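PDB 3ZED: RNA-directed RNA polymerase from Infectious pancreatic necrosis virus, which probably copies the viral RNA genome as an RNA-dependent RNA polymerase that occurs both free and covalently attached to the RNA. Local coordinates for residues B[77-88]-B[221-229]; B[483-494]-B[504-515]. One frame throughout, in Å; residues are numbered along the deposited sequence.

Contact 1: B[77-88]-B[221-229]; sequences LPRLRQMVEDGK and PSWLINYTG
A cation-pi stack between R79 and W223 joins one end of a short helical segment, 77-88, to segment 221-229, a 3-10 turn that runs into one strand of a two-stranded antiparallel hairpin (225-226 with 235-236). The R79 guanidinium lies flat on the indole, with planes 9° apart and CZ 3.9 Å from the centroid of the six-membered ring. Its CD sits over the five-membered ring as a CH-pi contact. The chain bends at chi3 (61°), which lays the guanidinium along the indole face. Two waters lie at the guanidinium edge, in its plane. Water 1 accepts from R79 NH2 and donates to W223 O and I225 O. Water 2 accepts from R79 NE at 3.1 Å and donates to S222 O.

The middle is apolar. L80 CD2 meets I225 CG2 at 3.8 Å, and M83 SD meets the same methyl at 3.6 Å. I225 also packs on L264 of helix 260-278, so this side chain joins the two segments to that helix. S222 OG is hydrogen-bonded to D268 OD2 of the same helix.

At the far end Y227 lies along helix 81-85, from M83 to D86. M83 CG lies over one face of its ring, and the sulfur makes an oblique Met-aromatic contact. Q82 CG is at the ring edge, 3.7 Å from Y227 CD2. G87 closes the helix with a Schellman motif, just beyond D86. The Y227 hydroxyl donates to D86 OD2 at 2.8 Å, on the anti lone pair of that oxygen.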
loop_
_atom_site.group_PDB
_atom_site.type_symbol
_atom_site.label_atom_id
_atom_site.label_comp_id
_atom_site.label_asym_id
_atom_site.label_seq_id
_atom_site.Cartn_x
_atom_site.Cartn_y
_atom_site.Cartn_z
ATOM N N LEU B 77 13.551 -25.486 14.197
ATOM C CA LEU B 77 13.068 -24.490 15.156
ATOM C C LEU B 77 12.949 -25.144 16.542
ATOM O O LEU B 77 11.840 -25.499 16.949
ATOM C CB LEU B 77 11.736 -23.871 14.696
ATOM C CG LEU B 77 11.739 -23.129 13.360
ATOM C CD1 LEU B 77 10.336 -22.835 12.911
ATOM C CD2 LEU B 77 12.549 -21.841 13.424
ATOM N N PRO B 78 14.090 -25.356 17.265
ATOM C CA PRO B 78 14.026 -26.037 18.574
ATOM C C PRO B 78 13.237 -25.279 19.638
ATOM O O PRO B 78 12.563 -25.920 20.452
ATOM C CB PRO B 78 15.499 -26.164 18.980
ATOM C CG PRO B 78 16.264 -26.051 17.717
ATOM C CD PRO B 78 15.493 -25.052 16.911
ATOM N N ARG B 79 13.300 -23.932 19.622
ATOM C CA ARG B 79 12.579 -23.057 20.545
ATOM C C ARG B 79 11.045 -23.213 20.440
ATOM O O ARG B 79 10.333 -22.898 21.395
ATOM C CB ARG B 79 12.948 -21.597 20.256
ATOM C CG ARG B 79 14.320 -21.173 20.738
ATOM C CD ARG B 79 14.583 -19.685 20.477
ATOM N NE ARG B 79 13.655 -18.766 21.153
ATOM C CZ ARG B 79 13.842 -18.253 22.367
ATOM N NH1 ARG B 79 14.928 -18.560 23.065
ATOM N NH2 ARG B 79 12.942 -17.436 22.893
ATOM N N LEU B 80 10.548 -23.678 19.275
ATOM C CA LEU B 80 9.119 -23.824 19.004
ATOM C C LEU B 80 8.680 -25.302 18.939
ATOM O O LEU B 80 7.734 -25.626 18.212
ATOM C CB LEU B 80 8.752 -23.097 17.691
ATOM C CG LEU B 80 9.116 -21.615 17.548
ATOM C CD1 LEU B 80 8.798 -21.134 16.164
ATOM C CD2 LEU B 80 8.377 -20.744 18.558
ATOM N N ARG B 81 9.327 -26.186 19.727
ATOM C CA ARG B 81 8.993 -27.615 19.778
ATOM C C ARG B 81 7.573 -27.834 20.328
ATOM O O ARG B 81 6.873 -28.755 19.902
ATOM C CB ARG B 81 10.015 -28.375 20.630
ATOM N N GLN B 82 7.152 -26.958 21.250
ATOM C CA GLN B 82 5.839 -26.965 21.877
ATOM C C GLN B 82 4.747 -26.567 20.868
ATOM O O GLN B 82 3.624 -27.052 20.976
ATOM C CB GLN B 82 5.853 -26.021 23.088
ATOM C CG GLN B 82 4.554 -25.914 23.872
ATOM C CD GLN B 82 4.436 -26.903 24.995
ATOM O OE1 GLN B 82 4.766 -26.597 26.154
ATOM N NE2 GLN B 82 3.715 -27.974 24.703
ATOM N N MET B 83 5.079 -25.707 19.891
ATOM C CA MET B 83 4.148 -25.253 18.848
ATOM C C MET B 83 3.856 -26.370 17.838
ATOM O O MET B 83 2.792 -26.370 17.210
ATOM C CB MET B 83 4.712 -24.027 18.121
ATOM C CG MET B 83 4.017 -22.753 18.484
ATOM S SD MET B 83 4.601 -21.351 17.516
ATOM C CE MET B 83 3.446 -21.366 16.180
ATOM N N VAL B 84 4.809 -27.311 17.681
ATOM C CA VAL B 84 4.700 -28.446 16.766
ATOM C C VAL B 84 3.738 -29.486 17.372
ATOM O O VAL B 84 2.752 -29.845 16.721
ATOM C CB VAL B 84 6.096 -29.048 16.424
ATOM C CG1 VAL B 84 5.975 -30.309 15.574
ATOM C CG2 VAL B 84 6.984 -28.021 15.726
ATOM N N GLU B 85 4.002 -29.922 18.629
ATOM C CA GLU B 85 3.214 -30.927 19.354
ATOM C C GLU B 85 1.773 -30.455 19.677
ATOM O O GLU B 85 0.903 -31.303 19.886
ATOM C CB GLU B 85 3.936 -31.401 20.636
ATOM C CG GLU B 85 4.200 -30.342 21.696
ATOM C CD GLU B 85 4.960 -30.857 22.904
ATOM O OE1 GLU B 85 4.334 -31.517 23.766
ATOM O OE2 GLU B 85 6.185 -30.611 22.984
ATOM N N ASP B 86 1.519 -29.130 19.692
ATOM C CA ASP B 86 0.190 -28.580 19.968
ATOM C C ASP B 86 -0.597 -28.336 18.662
ATOM O O ASP B 86 -1.758 -27.928 18.711
ATOM C CB ASP B 86 0.293 -27.294 20.808
ATOM C CG ASP B 86 0.679 -27.495 22.272
ATOM O OD1 ASP B 86 1.286 -28.542 22.595
ATOM O OD2 ASP B 86 0.429 -26.579 23.082
ATOM N N GLY B 87 0.036 -28.624 17.524
ATOM C CA GLY B 87 -0.565 -28.516 16.198
ATOM C C GLY B 87 -0.628 -27.134 15.583
ATOM O O GLY B 87 -1.428 -26.909 14.669
ATOM N N LYS B 88 0.233 -26.208 16.040
ATOM C CA LYS B 88 0.269 -24.834 15.525
ATOM C C LYS B 88 1.242 -24.699 14.321
ATOM O O LYS B 88 1.186 -23.701 13.598
ATOM C CB LYS B 88 0.634 -23.833 16.646
ATOM C CG LYS B 88 -0.317 -23.822 17.857
ATOM C CD LYS B 88 -1.567 -22.967 17.633
ATOM C CE LYS B 88 -2.808 -23.818 17.514
ATOM N NZ LYS B 88 -3.817 -23.204 16.612
ATOM N N PRO B 221 13.228 -13.497 13.547
ATOM C CA PRO B 221 11.757 -13.442 13.656
ATOM C C PRO B 221 11.093 -14.489 14.557
ATOM O O PRO B 221 10.175 -14.110 15.285
ATOM C CB PRO B 221 11.293 -13.620 12.211
ATOM C CG PRO B 221 12.394 -13.043 11.421
ATOM C CD PRO B 221 13.656 -13.411 12.140
ATOM N N SER B 222 11.529 -15.778 14.516
ATOM C CA SER B 222 10.934 -16.858 15.321
ATOM C C SER B 222 11.020 -16.598 16.833
ATOM O O SER B 222 10.208 -17.139 17.588
ATOM C CB SER B 222 11.593 -18.197 15.009
ATOM O OG SER B 222 12.954 -18.224 15.414
ATOM N N TRP B 223 12.007 -15.787 17.274
ATOM C CA TRP B 223 12.208 -15.461 18.684
ATOM C C TRP B 223 11.139 -14.462 19.201
ATOM O O TRP B 223 11.083 -14.191 20.399
ATOM C CB TRP B 223 13.624 -14.914 18.903
ATOM C CG TRP B 223 14.698 -15.956 18.860
ATOM C CD1 TRP B 223 14.943 -16.846 17.855
ATOM C CD2 TRP B 223 15.723 -16.167 19.842
ATOM N NE1 TRP B 223 16.046 -17.615 18.160
ATOM C CE2 TRP B 223 16.566 -17.194 19.358
ATOM C CE3 TRP B 223 16.033 -15.561 21.072
ATOM C CZ2 TRP B 223 17.671 -17.667 20.088
ATOM C CZ3 TRP B 223 17.127 -16.026 21.795
ATOM C CH2 TRP B 223 17.933 -17.066 21.304
ATOM N N LEU B 224 10.305 -13.919 18.302
ATOM C CA LEU B 224 9.226 -12.995 18.657
ATOM C C LEU B 224 7.939 -13.786 19.023
ATOM O O LEU B 224 6.930 -13.192 19.425
ATOM C CB LEU B 224 8.981 -11.999 17.504
ATOM C CG LEU B 224 9.722 -10.646 17.586
ATOM C CD1 LEU B 224 11.257 -10.816 17.554
ATOM C CD2 LEU B 224 9.253 -9.706 16.489
ATOM N N ILE B 225 8.009 -15.136 18.920
ATOM C CA ILE B 225 6.925 -16.034 19.286
ATOM C C ILE B 225 7.178 -16.501 20.702
ATOM O O ILE B 225 8.204 -17.116 21.002
ATOM C CB ILE B 225 6.706 -17.242 18.324
ATOM C CG1 ILE B 225 6.393 -16.800 16.888
ATOM C CG2 ILE B 225 5.584 -18.161 18.871
ATOM C CD1 ILE B 225 6.810 -17.811 15.874
ATOM N N ASN B 226 6.230 -16.215 21.566
ATOM C CA ASN B 226 6.280 -16.629 22.949
ATOM C C ASN B 226 5.158 -17.651 23.139
ATOM O O ASN B 226 4.013 -17.253 23.354
ATOM C CB ASN B 226 6.157 -15.389 23.863
ATOM C CG ASN B 226 6.033 -15.646 25.354
ATOM O OD1 ASN B 226 6.279 -16.755 25.876
ATOM N ND2 ASN B 226 5.660 -14.596 26.074
ATOM N N TYR B 227 5.474 -18.963 22.967
ATOM C CA TYR B 227 4.482 -20.036 23.108
ATOM C C TYR B 227 4.895 -21.078 24.155
ATOM O O TYR B 227 6.029 -21.560 24.147
ATOM C CB TYR B 227 4.197 -20.740 21.757
ATOM C CG TYR B 227 2.979 -21.649 21.785
ATOM C CD1 TYR B 227 1.697 -21.134 21.627
ATOM C CD2 TYR B 227 3.110 -23.018 22.014
ATOM C CE1 TYR B 227 0.571 -21.958 21.689
ATOM C CE2 TYR B 227 1.992 -23.852 22.076
ATOM C CZ TYR B 227 0.724 -23.316 21.905
ATOM O OH TYR B 227 -0.389 -24.119 21.953
ATOM N N THR B 228 3.949 -21.425 25.046
ATOM C CA THR B 228 4.080 -22.467 26.092
ATOM C C THR B 228 2.769 -23.253 26.233
ATOM O O THR B 228 2.790 -24.431 26.579
ATOM C CB THR B 228 4.466 -21.886 27.477
ATOM O OG1 THR B 228 3.486 -20.931 27.893
ATOM C CG2 THR B 228 5.856 -21.273 27.509
ATOM N N GLY B 229 1.653 -22.567 26.000
ATOM C CA GLY B 229 0.309 -23.110 26.133
ATOM C C GLY B 229 -0.589 -22.161 26.897
ATOM O O GLY B 229 -1.764 -22.007 26.556
HETATM O O HOH W 1 10.784 -16.193 21.919
HETATM O O HOH W 2 11.379 -18.956 19.010
#

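Contact 2: B[483-494]-B[504-515]; sequences MSTIVVAEWVKA and FMDLEEKTGINF. With K (potassium ion), chain K.
V487 and I513 lose the most surface where helix 483-493, the C-terminal part of helix 476-493, packs against the short helix 507-511 and the turn after it. E490 and L507 follow with equal shares. The axes of the short segments 483-493 and 507-511 come within 10.1 Å, with 119° between their N-to-C directions.

V487 sits with one methyl on each of two partners. CG1 is anti to the backbone N (chi1 171°) and meets F515 CE2 obliquely. CG2 lies 3.9 Å from I513 CG2. I513 CD1 reaches back towards the start of segment 483-494, to M483 O at 3.5 Å and to I486 CG2.

The E490 and T511 side chains slide past each other in opposite directions, with E490 CG 3.7 Å from T511 CG2. E490 OE1 forms a salt bridge with K510 NZ at 3.0 Å, met on the syn side, 31° out of the carboxylate plane. OE2 is hydrogen-bonded to Y192, so both oxygens have partners. K493 NZ is also near K510 NZ, and the carboxylate probably eases that crowding of charge.

L507 inserts its two methyls along the helix: CD2 touches E490 CB, and CD1 touches W491 CB. CD1 also lies over one face of F504, while W491 CD1 comes to the edge of that ring, 3.5 Å from F504 CE2.

T511 fixes the turn. Its OG1 donates to L507 O at 2.7 Å and accepts from I513 N, an ST turn. G512 O and N514 OD1 then bind the potassium ion with V177, N182, N184 and N409.

The helix lies against strands 389-394 and 397-403 through V487 on I390 and M483 on L403, and V488 and V492 pack on helix 706-714.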
loop_
_atom_site.group_PDB
_atom_site.type_symbol
_atom_site.label_atom_id
_atom_site.label_comp_id
_atom_site.label_asym_id
_atom_site.label_seq_id
_atom_site.Cartn_x
_atom_site.Cartn_y
_atom_site.Cartn_z
ATOM N N MET B 483 8.029 10.068 -1.920
ATOM C CA MET B 483 8.145 10.671 -3.257
ATOM C C MET B 483 7.188 11.855 -3.413
ATOM O O MET B 483 7.615 12.908 -3.890
ATOM C CB MET B 483 7.954 9.635 -4.356
ATOM C CG MET B 483 9.111 8.658 -4.421
ATOM S SD MET B 483 9.071 7.589 -5.871
ATOM C CE MET B 483 7.686 6.531 -5.473
ATOM N N SER B 484 5.938 11.724 -2.921
ATOM C CA SER B 484 4.970 12.832 -2.962
ATOM C C SER B 484 5.425 13.988 -2.078
ATOM O O SER B 484 5.239 15.140 -2.457
ATOM C CB SER B 484 3.585 12.361 -2.533
ATOM O OG SER B 484 3.066 11.461 -3.492
ATOM N N THR B 485 6.067 13.678 -0.934
ATOM C CA THR B 485 6.642 14.661 0.005
ATOM C C THR B 485 7.701 15.531 -0.714
ATOM O O THR B 485 7.732 16.750 -0.520
ATOM C CB THR B 485 7.211 13.928 1.239
ATOM O OG1 THR B 485 6.106 13.422 1.985
ATOM C CG2 THR B 485 8.081 14.822 2.126
ATOM N N ILE B 486 8.546 14.888 -1.551
ATOM C CA ILE B 486 9.593 15.544 -2.330
ATOM C C ILE B 486 8.947 16.502 -3.352
ATOM O O ILE B 486 9.373 17.658 -3.457
ATOM C CB ILE B 486 10.537 14.499 -3.003
ATOM C CG1 ILE B 486 11.367 13.751 -1.937
ATOM C CG2 ILE B 486 11.424 15.165 -4.098
ATOM C CD1 ILE B 486 12.196 12.529 -2.427
ATOM N N VAL B 487 7.908 16.027 -4.077
ATOM C CA VAL B 487 7.192 16.829 -5.068
ATOM C C VAL B 487 6.553 18.063 -4.362
ATOM O O VAL B 487 6.713 19.187 -4.842
ATOM C CB VAL B 487 6.153 15.977 -5.872
ATOM C CG1 VAL B 487 5.255 16.852 -6.751
ATOM C CG2 VAL B 487 6.845 14.907 -6.717
ATOM N N VAL B 488 5.909 17.850 -3.200
ATOM C CA VAL B 488 5.243 18.914 -2.419
ATOM C C VAL B 488 6.290 19.905 -1.873
ATOM O O VAL B 488 6.086 21.107 -2.021
ATOM C CB VAL B 488 4.315 18.348 -1.304
ATOM C CG1 VAL B 488 3.832 19.442 -0.353
ATOM C CG2 VAL B 488 3.127 17.618 -1.919
ATOM N N ALA B 489 7.413 19.413 -1.302
ATOM C CA ALA B 489 8.496 20.276 -0.804
ATOM C C ALA B 489 9.044 21.189 -1.921
ATOM O O ALA B 489 9.328 22.361 -1.674
ATOM C CB ALA B 489 9.617 19.430 -0.228
ATOM N N GLU B 490 9.166 20.650 -3.151
ATOM C CA GLU B 490 9.657 21.395 -4.312
ATOM C C GLU B 490 8.607 22.405 -4.792
ATOM O O GLU B 490 8.982 23.478 -5.232
ATOM C CB GLU B 490 10.093 20.450 -5.448
ATOM C CG GLU B 490 11.426 19.769 -5.176
ATOM C CD GLU B 490 12.620 20.694 -5.050
ATOM O OE1 GLU B 490 12.715 21.683 -5.817
ATOM O OE2 GLU B 490 13.466 20.426 -4.170
ATOM N N TRP B 491 7.312 22.091 -4.644
ATOM C CA TRP B 491 6.214 23.011 -4.975
ATOM C C TRP B 491 6.274 24.209 -4.024
ATOM O O TRP B 491 6.256 25.348 -4.491
ATOM C CB TRP B 491 4.867 22.277 -4.908
ATOM C CG TRP B 491 3.639 23.137 -4.848
ATOM C CD1 TRP B 491 3.066 23.825 -5.878
ATOM C CD2 TRP B 491 2.763 23.297 -3.721
ATOM N NE1 TRP B 491 1.897 24.417 -5.462
ATOM C CE2 TRP B 491 1.689 24.115 -4.139
ATOM C CE3 TRP B 491 2.780 22.821 -2.391
ATOM C CZ2 TRP B 491 0.652 24.495 -3.265
ATOM C CZ3 TRP B 491 1.753 23.194 -1.531
ATOM C CH2 TRP B 491 0.706 24.023 -1.967
ATOM N N VAL B 492 6.459 23.954 -2.713
ATOM C CA VAL B 492 6.589 24.994 -1.683
ATOM C C VAL B 492 7.847 25.848 -1.983
ATOM O O VAL B 492 7.747 27.077 -2.003
ATOM C CB VAL B 492 6.607 24.392 -0.245
ATOM C CG1 VAL B 492 6.932 25.452 0.815
ATOM C CG2 VAL B 492 5.282 23.694 0.084
ATOM N N LYS B 493 9.003 25.194 -2.268
ATOM C CA LYS B 493 10.264 25.875 -2.585
ATOM C C LYS B 493 10.115 26.791 -3.816
ATOM O O LYS B 493 10.569 27.926 -3.764
ATOM C CB LYS B 493 11.397 24.857 -2.802
ATOM C CG LYS B 493 12.759 25.485 -2.932
ATOM C CD LYS B 493 13.805 24.501 -3.369
ATOM C CE LYS B 493 15.137 25.193 -3.550
ATOM N NZ LYS B 493 16.184 24.250 -4.006
ATOM N N ALA B 494 9.429 26.326 -4.884
ATOM C CA ALA B 494 9.221 27.091 -6.122
ATOM C C ALA B 494 8.178 28.229 -5.970
ATOM O O ALA B 494 7.839 28.881 -6.962
ATOM C CB ALA B 494 8.814 26.154 -7.250
ATOM N N PHE B 504 4.945 24.323 -12.523
ATOM C CA PHE B 504 4.614 23.166 -11.692
ATOM C C PHE B 504 5.037 21.884 -12.408
ATOM O O PHE B 504 5.619 21.007 -11.778
ATOM C CB PHE B 504 3.120 23.112 -11.348
ATOM C CG PHE B 504 2.750 22.016 -10.370
ATOM C CD1 PHE B 504 2.427 20.735 -10.817
ATOM C CD2 PHE B 504 2.683 22.274 -9.002
ATOM C CE1 PHE B 504 2.061 19.733 -9.911
ATOM C CE2 PHE B 504 2.326 21.262 -8.095
ATOM C CZ PHE B 504 2.044 19.996 -8.557
ATOM N N MET B 505 4.759 21.781 -13.733
ATOM C CA MET B 505 5.105 20.603 -14.521
ATOM C C MET B 505 6.608 20.416 -14.594
ATOM O O MET B 505 7.048 19.277 -14.697
ATOM C CB MET B 505 4.470 20.634 -15.919
ATOM C CG MET B 505 2.975 20.334 -15.919
ATOM S SD MET B 505 2.371 19.098 -14.716
ATOM C CE MET B 505 3.096 17.563 -15.404
ATOM N N ASP B 506 7.390 21.510 -14.440
ATOM C CA ASP B 506 8.852 21.495 -14.417
ATOM C C ASP B 506 9.395 20.744 -13.197
ATOM O O ASP B 506 10.558 20.337 -13.210
ATOM C CB ASP B 506 9.391 22.929 -14.425
ATOM C CG ASP B 506 9.424 23.612 -15.785
ATOM O OD1 ASP B 506 9.063 22.954 -16.800
ATOM O OD2 ASP B 506 9.804 24.808 -15.838
ATOM N N LEU B 507 8.561 20.537 -12.154
ATOM C CA LEU B 507 8.969 19.802 -10.958
ATOM C C LEU B 507 9.199 18.321 -11.299
ATOM O O LEU B 507 9.907 17.644 -10.566
ATOM C CB LEU B 507 7.983 19.965 -9.783
ATOM C CG LEU B 507 7.696 21.409 -9.309
ATOM C CD1 LEU B 507 6.489 21.461 -8.389
ATOM C CD2 LEU B 507 8.890 22.062 -8.664
ATOM N N GLU B 508 8.663 17.836 -12.445
ATOM C CA GLU B 508 8.897 16.457 -12.878
ATOM C C GLU B 508 10.395 16.227 -13.083
ATOM O O GLU B 508 10.961 15.307 -12.488
ATOM C CB GLU B 508 8.145 16.139 -14.172
ATOM C CG GLU B 508 6.675 15.795 -14.035
ATOM C CD GLU B 508 6.136 15.168 -15.310
ATOM O OE1 GLU B 508 6.366 15.728 -16.408
ATOM O OE2 GLU B 508 5.557 14.065 -15.222
ATOM N N GLU B 509 11.044 17.106 -13.883
ATOM C CA GLU B 509 12.469 17.041 -14.164
ATOM C C GLU B 509 13.293 17.365 -12.925
ATOM O O GLU B 509 14.317 16.724 -12.704
ATOM C CB GLU B 509 12.833 17.983 -15.324
ATOM C CG GLU B 509 14.312 17.998 -15.676
ATOM C CD GLU B 509 14.710 18.835 -16.880
ATOM O OE1 GLU B 509 13.884 19.637 -17.379
ATOM O OE2 GLU B 509 15.868 18.679 -17.325
ATOM N N LYS B 510 12.868 18.355 -12.127
ATOM C CA LYS B 510 13.606 18.738 -10.921
ATOM C C LYS B 510 13.672 17.551 -9.907
ATOM O O LYS B 510 14.713 17.352 -9.299
ATOM C CB LYS B 510 12.969 20.003 -10.280
ATOM C CG LYS B 510 13.578 20.500 -8.952
ATOM C CD LYS B 510 14.916 21.187 -9.109
ATOM C CE LYS B 510 15.591 21.479 -7.780
ATOM N NZ LYS B 510 15.147 22.786 -7.234
ATOM N N THR B 511 12.592 16.750 -9.779
ATOM C CA THR B 511 12.509 15.660 -8.795
ATOM C C THR B 511 12.801 14.242 -9.355
ATOM O O THR B 511 13.013 13.314 -8.571
ATOM C CB THR B 511 11.102 15.649 -8.144
ATOM O OG1 THR B 511 10.117 15.383 -9.148
ATOM C CG2 THR B 511 10.768 16.941 -7.404
ATOM N N GLY B 512 12.725 14.067 -10.676
ATOM C CA GLY B 512 12.879 12.761 -11.323
ATOM C C GLY B 512 11.626 11.915 -11.127
ATOM O O GLY B 512 11.633 10.708 -11.401
ATOM N N ILE B 513 10.528 12.559 -10.633
ATOM C CA ILE B 513 9.259 11.911 -10.311
ATOM C C ILE B 513 8.191 12.404 -11.290
ATOM O O ILE B 513 7.907 13.601 -11.352
ATOM C CB ILE B 513 8.865 12.143 -8.814
ATOM C CG1 ILE B 513 9.947 11.583 -7.866
ATOM C CG2 ILE B 513 7.499 11.491 -8.490
ATOM C CD1 ILE B 513 9.974 12.197 -6.434
ATOM N N ASN B 514 7.616 11.473 -12.063
ATOM C CA ASN B 514 6.537 11.748 -13.014
ATOM C C ASN B 514 5.230 11.886 -12.271
ATOM O O ASN B 514 4.959 11.117 -11.350
ATOM C CB ASN B 514 6.416 10.614 -14.047
ATOM C CG ASN B 514 7.613 10.380 -14.920
ATOM O OD1 ASN B 514 8.750 10.597 -14.527
ATOM N ND2 ASN B 514 7.390 9.870 -16.107
ATOM N N PHE B 515 4.395 12.823 -12.690
ATOM C CA PHE B 515 3.083 12.996 -12.068
ATOM C C PHE B 515 2.152 13.627 -13.060
ATOM O O PHE B 515 2.599 14.216 -14.053
ATOM C CB PHE B 515 3.174 13.867 -10.786
ATOM C CG PHE B 515 3.865 15.210 -10.953
ATOM C CD1 PHE B 515 3.221 16.272 -11.580
ATOM C CD2 PHE B 515 5.149 15.416 -10.462
ATOM C CE1 PHE B 515 3.873 17.499 -11.760
ATOM C CE2 PHE B 515 5.786 16.653 -10.606
ATOM C CZ PHE B 515 5.146 17.687 -11.253
HETATM K K K K . 10.662 9.058 -13.208
#

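Overall arrangement
Contacts 1 and 2 are separate packing sites, and both belong to the region assigned to the palm domain. Their centres are 49 Å apart, their nearest atoms about 26 Å, and they lie on opposite sides of the chain's centre. In sequence contact 1 closes before contact 2 opens. Contact 1 is peripheral, with its centre about 31 Å from that of the chain, and only partly buried. The side chain of L77 is about 11 Å from that of Y251, in the predicted GTP-binding segment. Contact 2 is more deeply buried, its centre about 21 Å from the chain centre. It belongs to the region assigned to RdRp catalysis and supplies two of the six residues around one potassium ion.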